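PDB 2GLF: probable M18-family aminopeptidase 1 from Thermotoga maritima, which is probably a zinc-dependent metallopeptidase of the M18 family that removes amino-terminal residues from peptides, here crystallised with manganese ions. Local coordinates for residues K123-L128 and E177-E182; A329-P334 and A344-Y349; G358-Y363 and K394-G399; A370-R375 and D413-G418. All blocks are in the same frame, centred on the assembly; numbering follows the deposited sequence.

Interaction 1 (K123-L128 and E177-E182); sequences KKYHWL and EKFKGE
A chi1 of -53° sets Phe179 CG beside its backbone N and anti to the carbonyl carbon, and the ring beyond it lies with one face against Tyr125 CB. In Tyr125 the CG stands between the backbone N and the carbonyl carbon (chi1 56°). The evidence for a CH-pi contact is a distance of 3.5 Å from Tyr125 CB to the Phe179 centroid, with CB almost centrally over the ring. On the opposite face, Lys178 CG lies toward the rim. The two rings meet obliquely, the centroids of Tyr125 and Phe179 5.7 Å apart and the planes at 48°. Leu128 comes in at the rim instead, its CD1 3.4 Å from Phe179 CD2 and near the ring plane. Nearer the backbone, Lys124 slides past Phe179 in the opposite direction, its CD 3.6 Å from Phe179 O. An alanine in place of Phe179 would probably leave Tyr125 CB and Leu128 CD1 facing a gap where the ring had been. Within the first segment, Lys123 NZ donates a hydrogen bond to Tyr125 OH at 3.0 Å, and that hydroxyl is also hydrogen-bonded to Asp163 of a second subunit. The loop pair lies at this subunit interface, where Tyr125 and Phe179 also pack edge-to-face with Phe179 and Tyr125 of the second subunit. Both loops belong to the six-stranded antiparallel sheet: residues 123-128 link strand 111-119 to strand 132-139, and the loop holding residues 177-182 runs from strand 145-150 to strand 185-189.

Interaction 2 (A329-P334 and A344-Y349); sequences AAVNPP and APKLGY
Ala344 meets Val331 through methyl groups, its CB lying 3.7 Å from Val331 CG1. Next, Pro345 rests its ring carbon CG against Ala329 O, and its own carbonyl turns to the backbone of the first segment. Val331 N donates to Pro345 O at 3.2 Å, and the nitrogen lies nearly along the C=O axis (168° at the oxygen), although the hydrogen bond is bent, 140° at the hydrogen. The same oxygen receives a CA-H...O contact from Ala330 CA at 3.4 Å. At Lys346 the aliphatic chain does the touching: CD passes Val331 CG2 at 3.4 Å, the two side chains crossing at a slant. The ammonium end goes elsewhere, to Gln110 of a second subunit. Leu347 reaches the first segment through a water and by packing: its N donates to a water (2.9 Å from Leu347 N) that in turn donates to Val331 O, and its CD2 lies 4.0 Å from Ala330 CB. An alanine at Val331 would keep the backbone bond, but Ala344 CB and Lys346 CD would probably lose their apolar partners and the lysine chain would be freer to move. From Lys346 to Tyr349 the chain makes a type II beta turn, with Gly348 at its positive-phi position. The first segment starts at the end of strand 321-329, and both lie in the passage from it to strand 351-354 of the mixed sheet; Ala330 and Pro345 pack on Ala420 of strand 414-421, which runs between those two, and Pro345 also touches Gln388 of strand 387-389.

Interaction 3 (G358-Y363 and K394-G399); sequences GARGKY and KVDQGG
Arg360 and Asp396 cross at about a right angle as side chains, yet their flat ends are nearly parallel, with guanidinium and carboxylate planes 16° apart. Asp396 OD2 lies over one face of the guanidinium, 3.0 Å from Arg360 NH1. Because the oxygen sits well out of the guanidinium plane, no N-H points at it, and the salt bridge rests on charge alone. The other carboxylate oxygen lies beside the aliphatic part of the chain, with Asp396 OD1 3.2 Å from Arg360 CD. The bend at chi2 (-77°) brings CD in beside this oxygen, but the arginine side chain is poorly ordered and its position is correspondingly less certain. Asp396 itself stands in a type I beta turn running from Lys394 to Gln397, closed by Gln397 N to Lys394 O at 3.3 Å. This turn follows strand 387-389, whereas 358-363 follows strand 351-354, so the contact joins the loops leaving two adjacent strands of the mixed sheet. A neighbouring subunit adds polar partners to the carboxylate: its Tyr118 OH is hydrogen-bonded to Asp396 OD1 and its Lys124 NZ forms a salt bridge with OD2, which would probably stabilise the carboxylate as an anion. Beyond the charged pair the loops meet through backbone, Gly399 CA making a CA-H...O contact of 3.3 Å to Gly358 O with an angle of 154° at the hydrogen.

Interaction 4 (A370-R375 and D413-G418); sequences AEFVAR and DVIDMG
Phe372 lays one face of its ring over the CB of Asp413, which stands 3.9 Å from the Phe372 centroid and 12° off the ring normal, a CH-pi contact. CG is anti to the backbone N (chi1 -168°), and the ring beyond it lies against the strand. Its edge meets backbone there: Val414 O lies near the ring plane, 3.4 Å from Phe372 CD1. Ile415 approaches obliquely, its CG2 3.5 Å from Phe372 CE1, and extends the apolar surface to the next helix residue through CD1, 4.4 Å from Val373 CG2. This is helix-on-sheet packing in an alpha/beta fold, helix 370-382 lying on the mixed sheet: the axes of 370-375 and 414-418 approach to 9.0 Å and cross at -56°. Strand 414-421 lies between strands 321-329 and 351-354, and Val414, whose CB points away from helix 370-382, packs on Ala404, Phe407 and Ala408 of helix 404-408. The carboxylate of Asp413 is used elsewhere, its OD2 forming a salt bridge with Arg69 of a neighbouring subunit.

How the interactions relate
Interactions 1, 2 and 4 are largely buried, whereas interaction 3 is partly exposed. Interaction 1 belongs to the antiparallel sheet; interactions 2 and 3 lie in loops leaving the mixed sheet, and interaction 4 packs a helix on one of its strands. Interactions 2 and 4 share strand 414-421: 370-375 packs directly on it, and the loops of interaction 2 touch its far end. Interactions 3 and 4 alternate along the chain, with centres about 19 Å apart. The chemistry of the four contacts differs with place: aromatic faces and apolar branches in 1 and 4, methyl packing, a backbone bond and a bridging water in 2, opposite charges in 3. Interactions 1 and 3 both lie at subunit interfaces.

Interaction 1 (K123-L128 and E177-E182)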
loop_
_atom_site.group_PDB
_atom_site.type_symbol
_atom_site.label_atom_id
_atom_site.label_comp_id
_atom_site.label_asym_id
_atom_site.label_seq_id
_atom_site.Cartn_x
_atom_site.Cartn_y
_atom_site.Cartn_z
ATOM N N LYS A 123 26.547 2.898 15.157
ATOM C CA LYS A 123 25.676 2.699 14.007
ATOM C C LYS A 123 25.304 1.234 13.860
ATOM O O LYS A 123 24.225 0.910 13.356
ATOM C CB LYS A 123 26.295 3.219 12.714
ATOM C CG LYS A 123 25.850 4.640 12.406
ATOM C CD LYS A 123 25.954 4.959 10.935
ATOM C CE LYS A 123 25.300 6.284 10.636
ATOM N NZ LYS A 123 25.315 6.566 9.187
ATOM N N LYS A 124 26.201 0.353 14.295
ATOM C CA LYS A 124 25.951 -1.088 14.278
ATOM C C LYS A 124 26.521 -1.826 13.083
ATOM O O LYS A 124 27.279 -2.785 13.256
ATOM C CB LYS A 124 24.447 -1.368 14.408
ATOM C CG LYS A 124 24.091 -2.634 15.167
ATOM C CD LYS A 124 22.660 -2.571 15.673
ATOM C CE LYS A 124 22.471 -1.374 16.596
ATOM N NZ LYS A 124 21.114 -1.291 17.219
ATOM N N TYR A 125 26.167 -1.411 11.871
ATOM C CA TYR A 125 26.730 -2.095 10.721
ATOM C C TYR A 125 28.223 -1.786 10.638
ATOM O O TYR A 125 28.960 -2.444 9.906
ATOM C CB TYR A 125 26.014 -1.708 9.419
ATOM C CG TYR A 125 25.965 -0.235 9.105
ATOM C CD1 TYR A 125 24.828 0.515 9.384
ATOM C CD2 TYR A 125 27.048 0.407 8.502
ATOM C CE1 TYR A 125 24.764 1.873 9.067
ATOM C CE2 TYR A 125 26.995 1.763 8.183
ATOM C CZ TYR A 125 25.851 2.490 8.464
ATOM O OH TYR A 125 25.777 3.821 8.125
ATOM N N HIS A 126 28.666 -0.787 11.401
ATOM C CA HIS A 126 30.078 -0.408 11.434
ATOM C C HIS A 126 30.916 -1.513 12.077
ATOM O O HIS A 126 32.052 -1.760 11.671
ATOM C CB HIS A 126 30.306 0.851 12.280
ATOM C CG HIS A 126 29.896 2.131 11.626
ATOM N ND1 HIS A 126 30.154 2.412 10.303
ATOM C CD2 HIS A 126 29.309 3.239 12.139
ATOM C CE1 HIS A 126 29.743 3.639 10.029
ATOM N NE2 HIS A 126 29.225 4.162 11.126
ATOM N N TRP A 127 30.336 -2.167 13.081
ATOM C CA TRP A 127 31.013 -3.193 13.864
ATOM C C TRP A 127 31.096 -4.603 13.298
ATOM O O TRP A 127 31.536 -5.525 13.988
ATOM C CB TRP A 127 30.398 -3.222 15.269
ATOM C CG TRP A 127 30.461 -1.875 15.916
ATOM C CD1 TRP A 127 29.730 -0.759 15.576
ATOM C CD2 TRP A 127 31.408 -1.442 16.900
ATOM N NE1 TRP A 127 30.178 0.335 16.276
ATOM C CE2 TRP A 127 31.207 -0.057 17.096
ATOM C CE3 TRP A 127 32.414 -2.088 17.629
ATOM C CZ2 TRP A 127 31.977 0.689 17.995
ATOM C CZ3 TRP A 127 33.177 -1.344 18.520
ATOM C CH2 TRP A 127 32.954 0.028 18.695
ATOM N N LEU A 128 30.696 -4.781 12.046
ATOM C CA LEU A 128 30.771 -6.100 11.432
ATOM C C LEU A 128 32.022 -6.222 10.553
ATOM O O LEU A 128 32.387 -5.280 9.839
ATOM C CB LEU A 128 29.507 -6.362 10.618
ATOM C CG LEU A 128 28.240 -6.456 11.477
ATOM C CD1 LEU A 128 27.009 -6.365 10.604
ATOM C CD2 LEU A 128 28.249 -7.758 12.265
ATOM N N GLU A 177 16.014 -2.481 10.645
ATOM C CA GLU A 177 16.022 -3.933 10.799
ATOM C C GLU A 177 17.382 -4.331 10.251
ATOM O O GLU A 177 18.328 -3.544 10.302
ATOM C CB GLU A 177 14.930 -4.587 9.943
ATOM C CG GLU A 177 13.796 -3.661 9.512
ATOM C CD GLU A 177 12.929 -3.191 10.666
ATOM O OE1 GLU A 177 11.974 -2.424 10.415
ATOM O OE2 GLU A 177 13.200 -3.585 11.821
ATOM N N LYS A 178 17.487 -5.538 9.711
ATOM C CA LYS A 178 18.751 -5.983 9.138
ATOM C C LYS A 178 19.784 -6.263 10.226
ATOM O O LYS A 178 20.057 -7.419 10.551
ATOM C CB LYS A 178 19.287 -4.913 8.174
ATOM C CG LYS A 178 20.525 -5.304 7.378
ATOM C CD LYS A 178 20.243 -6.486 6.463
ATOM C CE LYS A 178 21.377 -6.699 5.484
ATOM N NZ LYS A 178 22.694 -6.737 6.180
ATOM N N PHE A 179 20.352 -5.201 10.789
ATOM C CA PHE A 179 21.366 -5.344 11.825
ATOM C C PHE A 179 20.767 -5.324 13.217
ATOM O O PHE A 179 20.217 -4.317 13.659
ATOM C CB PHE A 179 22.412 -4.240 11.693
ATOM C CG PHE A 179 22.998 -4.140 10.322
ATOM C CD1 PHE A 179 22.500 -3.218 9.404
ATOM C CD2 PHE A 179 24.017 -4.998 9.927
ATOM C CE1 PHE A 179 23.007 -3.155 8.109
ATOM C CE2 PHE A 179 24.530 -4.946 8.638
ATOM C CZ PHE A 179 24.025 -4.023 7.727
ATOM N N LYS A 180 20.883 -6.452 13.904
ATOM C CA LYS A 180 20.352 -6.581 15.245
ATOM C C LYS A 180 21.461 -6.649 16.286
ATOM O O LYS A 180 22.492 -7.300 16.075
ATOM C CB LYS A 180 19.458 -7.818 15.319
ATOM C CG LYS A 180 18.243 -7.695 14.427
ATOM C CD LYS A 180 17.423 -8.962 14.400
ATOM C CE LYS A 180 16.228 -8.811 13.467
ATOM N NZ LYS A 180 15.443 -10.073 13.324
ATOM N N GLY A 181 21.243 -5.953 17.402
ATOM C CA GLY A 181 22.218 -5.936 18.476
ATOM C C GLY A 181 22.523 -7.328 18.991
ATOM O O GLY A 181 23.685 -7.677 19.203
ATOM N N GLU A 182 21.481 -8.133 19.182
ATOM C CA GLU A 182 21.644 -9.495 19.680
ATOM C C GLU A 182 22.661 -10.336 18.908
ATOM O O GLU A 182 23.167 -11.333 19.425
ATOM C CB GLU A 182 20.298 -10.216 19.685
ATOM C CG GLU A 182 19.514 -10.066 20.969
ATOM C CD GLU A 182 20.242 -10.644 22.168
ATOM O OE1 GLU A 182 20.764 -11.775 22.069
ATOM O OE2 GLU A 182 20.284 -9.970 23.216
#

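Interaction 2 (A329-P334 and A344-Y349)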
loop_
_atom_site.group_PDB
_atom_site.type_symbol
_atom_site.label_atom_id
_atom_site.label_comp_id
_atom_site.label_asym_id
_atom_site.label_seq_id
_atom_site.Cartn_x
_atom_site.Cartn_y
_atom_site.Cartn_z
ATOM N N ALA A 329 29.751 18.432 14.321
ATOM C CA ALA A 329 29.860 17.748 13.041
ATOM C C ALA A 329 30.314 18.684 11.940
ATOM O O ALA A 329 29.722 19.733 11.732
ATOM C CB ALA A 329 28.520 17.133 12.680
ATOM N N ALA A 330 31.379 18.307 11.245
ATOM C CA ALA A 330 31.896 19.111 10.145
ATOM C C ALA A 330 31.094 18.719 8.904
ATOM O O ALA A 330 30.415 17.690 8.918
ATOM C CB ALA A 330 33.367 18.817 9.939
ATOM N N VAL A 331 31.144 19.511 7.835
ATOM C CA VAL A 331 30.369 19.132 6.659
ATOM C C VAL A 331 31.063 17.986 5.949
ATOM O O VAL A 331 32.268 18.029 5.700
ATOM C CB VAL A 331 30.166 20.297 5.649
ATOM C CG1 VAL A 331 29.505 21.483 6.334
ATOM C CG2 VAL A 331 31.477 20.696 5.053
ATOM N N ASN A 332 30.286 16.948 5.661
ATOM C CA ASN A 332 30.757 15.759 4.967
ATOM C C ASN A 332 30.219 15.965 3.550
ATOM O O ASN A 332 29.073 15.633 3.256
ATOM C CB ASN A 332 30.134 14.535 5.631
ATOM C CG ASN A 332 30.844 13.258 5.292
ATOM O OD1 ASN A 332 30.974 12.380 6.136
ATOM N ND2 ASN A 332 31.295 13.134 4.055
ATOM N N PRO A 333 31.048 16.519 2.653
ATOM C CA PRO A 333 30.673 16.798 1.264
ATOM C C PRO A 333 29.501 16.003 0.663
ATOM O O PRO A 333 28.437 16.569 0.401
ATOM C CB PRO A 333 31.986 16.601 0.516
ATOM C CG PRO A 333 32.969 17.119 1.484
ATOM C CD PRO A 333 32.518 16.505 2.792
ATOM N N PRO A 334 29.670 14.687 0.448
ATOM C CA PRO A 334 28.570 13.902 -0.129
ATOM C C PRO A 334 27.228 14.048 0.588
ATOM O O PRO A 334 26.173 13.824 -0.011
ATOM C CB PRO A 334 29.099 12.470 -0.072
ATOM C CG PRO A 334 30.011 12.497 1.127
ATOM C CD PRO A 334 30.745 13.801 0.927
ATOM N N ALA A 344 27.482 25.966 9.580
ATOM C CA ALA A 344 28.118 24.661 9.758
ATOM C C ALA A 344 29.637 24.789 9.782
ATOM O O ALA A 344 30.219 25.580 9.044
ATOM C CB ALA A 344 27.701 23.733 8.642
ATOM N N PRO A 345 30.303 24.002 10.631
ATOM C CA PRO A 345 31.761 24.065 10.713
ATOM C C PRO A 345 32.460 23.321 9.583
ATOM O O PRO A 345 31.936 22.337 9.054
ATOM C CB PRO A 345 32.047 23.435 12.066
ATOM C CG PRO A 345 30.996 22.376 12.143
ATOM C CD PRO A 345 29.759 23.110 11.668
ATOM N N LYS A 346 33.649 23.800 9.225
ATOM C CA LYS A 346 34.464 23.186 8.180
ATOM C C LYS A 346 35.779 22.765 8.839
ATOM O O LYS A 346 36.271 23.452 9.746
ATOM C CB LYS A 346 34.757 24.196 7.066
ATOM C CG LYS A 346 33.538 24.818 6.419
ATOM C CD LYS A 346 32.814 23.834 5.521
ATOM C CE LYS A 346 32.584 24.438 4.145
ATOM N NZ LYS A 346 33.884 24.800 3.525
ATOM N N LEU A 347 36.345 21.644 8.387
ATOM C CA LEU A 347 37.610 21.147 8.935
ATOM C C LEU A 347 38.766 22.120 8.710
ATOM O O LEU A 347 38.928 22.663 7.622
ATOM C CB LEU A 347 37.981 19.803 8.302
ATOM C CG LEU A 347 37.131 18.576 8.619
ATOM C CD1 LEU A 347 37.548 17.435 7.698
ATOM C CD2 LEU A 347 37.308 18.189 10.076
ATOM N N GLY A 348 39.569 22.333 9.746
ATOM C CA GLY A 348 40.709 23.224 9.628
ATOM C C GLY A 348 40.414 24.713 9.697
ATOM O O GLY A 348 41.299 25.534 9.436
ATOM N N TYR A 349 39.182 25.077 10.042
ATOM C CA TYR A 349 38.838 26.488 10.134
ATOM C C TYR A 349 38.616 26.976 11.559
ATOM O O TYR A 349 37.843 27.906 11.797
ATOM C CB TYR A 349 37.626 26.805 9.248
ATOM C CG TYR A 349 38.023 26.981 7.798
ATOM C CD1 TYR A 349 38.416 25.889 7.021
ATOM C CD2 TYR A 349 38.100 28.251 7.230
ATOM C CE1 TYR A 349 38.880 26.064 5.721
ATOM C CE2 TYR A 349 38.565 28.433 5.933
ATOM C CZ TYR A 349 38.953 27.339 5.187
ATOM O OH TYR A 349 39.428 27.527 3.912
HETATM O O HOH W 1 34.413 20.177 6.821
#

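Interaction 3 (G358-Y363 and K394-G399)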
loop_
_atom_site.group_PDB
_atom_site.type_symbol
_atom_site.label_atom_id
_atom_site.label_comp_id
_atom_site.label_asym_id
_atom_site.label_seq_id
_atom_site.Cartn_x
_atom_site.Cartn_y
_atom_site.Cartn_z
ATOM N N GLY A 358 19.863 21.208 20.285
ATOM C CA GLY A 358 18.698 20.488 20.774
ATOM C C GLY A 358 18.034 19.657 19.695
ATOM O O GLY A 358 18.709 19.010 18.895
ATOM N N ALA A 359 16.706 19.669 19.678
ATOM C CA ALA A 359 15.949 18.922 18.679
ATOM C C ALA A 359 14.911 19.842 18.037
ATOM O O ALA A 359 15.228 20.956 17.631
ATOM C CB ALA A 359 15.270 17.721 19.320
ATOM N N ARG A 360 13.670 19.384 17.967
ATOM C CA ARG A 360 12.602 20.173 17.369
ATOM C C ARG A 360 12.521 21.622 17.898
ATOM O O ARG A 360 11.575 21.988 18.605
ATOM C CB ARG A 360 11.269 19.455 17.594
ATOM C CG ARG A 360 11.214 18.064 16.990
ATOM C CD ARG A 360 11.021 18.132 15.494
ATOM N NE ARG A 360 9.757 18.781 15.166
ATOM C CZ ARG A 360 9.314 18.978 13.930
ATOM N NH1 ARG A 360 10.036 18.573 12.893
ATOM N NH2 ARG A 360 8.148 19.579 13.731
ATOM N N GLY A 361 13.501 22.450 17.553
ATOM C CA GLY A 361 13.468 23.826 18.012
ATOM C C GLY A 361 14.020 24.087 19.407
ATOM O O GLY A 361 13.322 24.640 20.257
ATOM N N LYS A 362 15.269 23.683 19.638
ATOM C CA LYS A 362 15.959 23.888 20.911
ATOM C C LYS A 362 15.461 23.164 22.159
ATOM O O LYS A 362 15.633 23.674 23.270
ATOM C CB LYS A 362 16.039 25.383 21.231
ATOM C CG LYS A 362 17.112 26.140 20.482
ATOM C CD LYS A 362 16.529 26.952 19.355
ATOM C CE LYS A 362 17.542 27.969 18.862
ATOM N NZ LYS A 362 17.925 28.920 19.954
ATOM N N TYR A 363 14.862 21.988 22.004
ATOM C CA TYR A 363 14.384 21.246 23.168
ATOM C C TYR A 363 15.545 20.599 23.904
ATOM O O TYR A 363 16.539 20.214 23.289
ATOM C CB TYR A 363 13.403 20.134 22.775
ATOM C CG TYR A 363 12.142 20.594 22.094
ATOM C CD1 TYR A 363 11.784 21.938 22.077
ATOM C CD2 TYR A 363 11.306 19.679 21.455
ATOM C CE1 TYR A 363 10.622 22.366 21.434
ATOM C CE2 TYR A 363 10.144 20.093 20.810
ATOM C CZ TYR A 363 9.807 21.438 20.801
ATOM O OH TYR A 363 8.679 21.865 20.136
ATOM N N LYS A 394 20.737 21.266 9.855
ATOM C CA LYS A 394 19.558 22.080 9.566
ATOM C C LYS A 394 18.606 21.964 10.740
ATOM O O LYS A 394 18.731 21.050 11.547
ATOM C CB LYS A 394 18.852 21.586 8.304
ATOM C CG LYS A 394 19.567 21.856 7.002
ATOM C CD LYS A 394 18.725 21.373 5.834
ATOM C CE LYS A 394 19.266 21.867 4.499
ATOM N NZ LYS A 394 20.659 21.407 4.268
ATOM N N VAL A 395 17.637 22.868 10.807
ATOM C CA VAL A 395 16.685 22.905 11.907
ATOM C C VAL A 395 16.088 21.598 12.451
ATOM O O VAL A 395 16.277 21.293 13.634
ATOM C CB VAL A 395 15.563 23.910 11.597
ATOM C CG1 VAL A 395 14.478 23.869 12.673
ATOM C CG2 VAL A 395 16.169 25.301 11.524
ATOM N N ASP A 396 15.373 20.814 11.654
ATOM C CA ASP A 396 14.830 19.585 12.238
ATOM C C ASP A 396 15.526 18.284 11.833
ATOM O O ASP A 396 14.947 17.203 11.927
ATOM C CB ASP A 396 13.326 19.489 11.970
ATOM C CG ASP A 396 12.524 20.403 12.873
ATOM O OD1 ASP A 396 12.803 20.405 14.091
ATOM O OD2 ASP A 396 11.618 21.109 12.376
ATOM N N GLN A 397 16.782 18.400 11.411
ATOM C CA GLN A 397 17.581 17.255 10.984
ATOM C C GLN A 397 17.812 16.186 12.044
ATOM O O GLN A 397 17.632 14.987 11.784
ATOM C CB GLN A 397 18.930 17.735 10.459
ATOM C CG GLN A 397 18.945 17.909 8.966
ATOM C CD GLN A 397 18.884 16.586 8.246
ATOM O OE1 GLN A 397 18.744 16.536 7.029
ATOM N NE2 GLN A 397 18.998 15.502 8.996
ATOM N N GLY A 398 18.224 16.608 13.235
ATOM C CA GLY A 398 18.476 15.643 14.286
ATOM C C GLY A 398 18.725 16.262 15.640
ATOM O O GLY A 398 18.647 17.476 15.802
ATOM N N GLY A 399 19.032 15.415 16.615
ATOM C CA GLY A 399 19.279 15.902 17.958
ATOM C C GLY A 399 20.730 15.837 18.386
ATOM O O GLY A 399 21.568 15.242 17.711
#

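Interaction 4 (A370-R375 and D413-G418)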
loop_
_atom_site.group_PDB
_atom_site.type_symbol
_atom_site.label_atom_id
_atom_site.label_comp_id
_atom_site.label_asym_id
_atom_site.label_seq_id
_atom_site.Cartn_x
_atom_site.Cartn_y
_atom_site.Cartn_z
ATOM N N ALA A 370 23.455 35.543 25.116
ATOM C CA ALA A 370 24.244 36.440 24.294
ATOM C C ALA A 370 25.394 37.061 25.090
ATOM O O ALA A 370 26.525 37.146 24.599
ATOM C CB ALA A 370 23.359 37.527 23.726
ATOM N N GLU A 371 25.111 37.488 26.317
ATOM C CA GLU A 371 26.132 38.111 27.154
ATOM C C GLU A 371 27.360 37.223 27.307
ATOM O O GLU A 371 28.492 37.697 27.199
ATOM C CB GLU A 371 25.574 38.454 28.540
ATOM C CG GLU A 371 24.148 37.992 28.796
ATOM C CD GLU A 371 23.114 38.818 28.055
ATOM O OE1 GLU A 371 22.950 40.015 28.384
ATOM O OE2 GLU A 371 22.467 38.263 27.141
ATOM N N PHE A 372 27.143 35.935 27.548
ATOM C CA PHE A 372 28.259 35.012 27.713
ATOM C C PHE A 372 28.988 34.781 26.388
ATOM O O PHE A 372 30.216 34.711 26.351
ATOM C CB PHE A 372 27.778 33.678 28.275
ATOM C CG PHE A 372 28.890 32.793 28.738
ATOM C CD1 PHE A 372 28.877 31.430 28.464
ATOM C CD2 PHE A 372 29.962 33.323 29.450
ATOM C CE1 PHE A 372 29.919 30.606 28.891
ATOM C CE2 PHE A 372 31.011 32.510 29.882
ATOM C CZ PHE A 372 30.992 31.152 29.604
ATOM N N VAL A 373 28.243 34.652 25.297
ATOM C CA VAL A 373 28.879 34.453 24.004
ATOM C C VAL A 373 29.725 35.699 23.722
ATOM O O VAL A 373 30.782 35.629 23.082
ATOM C CB VAL A 373 27.833 34.264 22.880
ATOM C CG1 VAL A 373 28.534 34.017 21.547
ATOM C CG2 VAL A 373 26.916 33.101 23.221
ATOM N N ALA A 374 29.254 36.842 24.214
ATOM C CA ALA A 374 29.970 38.099 24.034
ATOM C C ALA A 374 31.318 38.002 24.743
ATOM O O ALA A 374 32.365 38.261 24.155
ATOM C CB ALA A 374 29.152 39.246 24.607
ATOM N N ARG A 375 31.284 37.620 26.014
ATOM C CA ARG A 375 32.500 37.486 26.799
ATOM C C ARG A 375 33.483 36.501 26.171
ATOM O O ARG A 375 34.691 36.735 26.164
ATOM C CB ARG A 375 32.151 37.047 28.220
ATOM C CG ARG A 375 31.385 38.098 29.012
ATOM C CD ARG A 375 30.967 37.558 30.363
ATOM N NE ARG A 375 32.116 37.076 31.123
ATOM C CZ ARG A 375 32.029 36.308 32.205
ATOM N NH1 ARG A 375 30.837 35.931 32.656
ATOM N NH2 ARG A 375 33.135 35.918 32.836
ATOM N N ASP A 413 27.176 29.956 33.964
ATOM C CA ASP A 413 27.047 30.100 32.516
ATOM C C ASP A 413 27.928 29.106 31.768
ATOM O O ASP A 413 29.092 28.903 32.118
ATOM C CB ASP A 413 27.394 31.530 32.107
ATOM C CG ASP A 413 26.286 32.511 32.444
ATOM O OD1 ASP A 413 25.383 32.710 31.605
ATOM O OD2 ASP A 413 26.305 33.073 33.556
ATOM N N VAL A 414 27.358 28.491 30.735
ATOM C CA VAL A 414 28.060 27.493 29.939
ATOM C C VAL A 414 27.981 27.776 28.443
ATOM O O VAL A 414 27.113 28.522 27.986
ATOM C CB VAL A 414 27.471 26.107 30.193
ATOM C CG1 VAL A 414 28.417 25.032 29.677
ATOM C CG2 VAL A 414 27.186 25.947 31.676
ATOM N N ILE A 415 28.891 27.159 27.692
ATOM C CA ILE A 415 28.969 27.315 26.237
ATOM C C ILE A 415 29.682 26.108 25.630
ATOM O O ILE A 415 30.793 25.773 26.031
ATOM C CB ILE A 415 29.762 28.595 25.845
ATOM C CG1 ILE A 415 29.812 28.753 24.325
ATOM C CG2 ILE A 415 31.177 28.521 26.394
ATOM C CD1 ILE A 415 28.469 28.986 23.695
ATOM N N ASP A 416 29.037 25.454 24.670
ATOM C CA ASP A 416 29.633 24.295 24.010
ATOM C C ASP A 416 30.745 24.768 23.079
ATOM O O ASP A 416 30.579 25.743 22.347
ATOM C CB ASP A 416 28.579 23.534 23.207
ATOM C CG ASP A 416 27.420 23.064 24.065
ATOM O OD1 ASP A 416 26.411 23.797 24.175
ATOM O OD2 ASP A 416 27.529 21.962 24.637
HETATM N N MSE A 417 31.876 24.072 23.101
HETATM C CA MSE A 417 33.004 24.453 22.264
HETATM C C MSE A 417 33.923 23.260 22.027
HETATM O O MSE A 417 34.187 22.470 22.934
HETATM C CB MSE A 417 33.767 25.585 22.941
HETATM C CG MSE A 417 34.665 26.370 22.023
HETATM SE SE MSE A 417 35.190 28.025 22.863
HETATM C CE MSE A 417 33.615 29.063 22.449
ATOM N N GLY A 418 34.402 23.133 20.797
ATOM C CA GLY A 418 35.276 22.028 20.454
ATOM C C GLY A 418 35.482 21.915 18.956
ATOM O O GLY A 418 34.944 22.719 18.197
#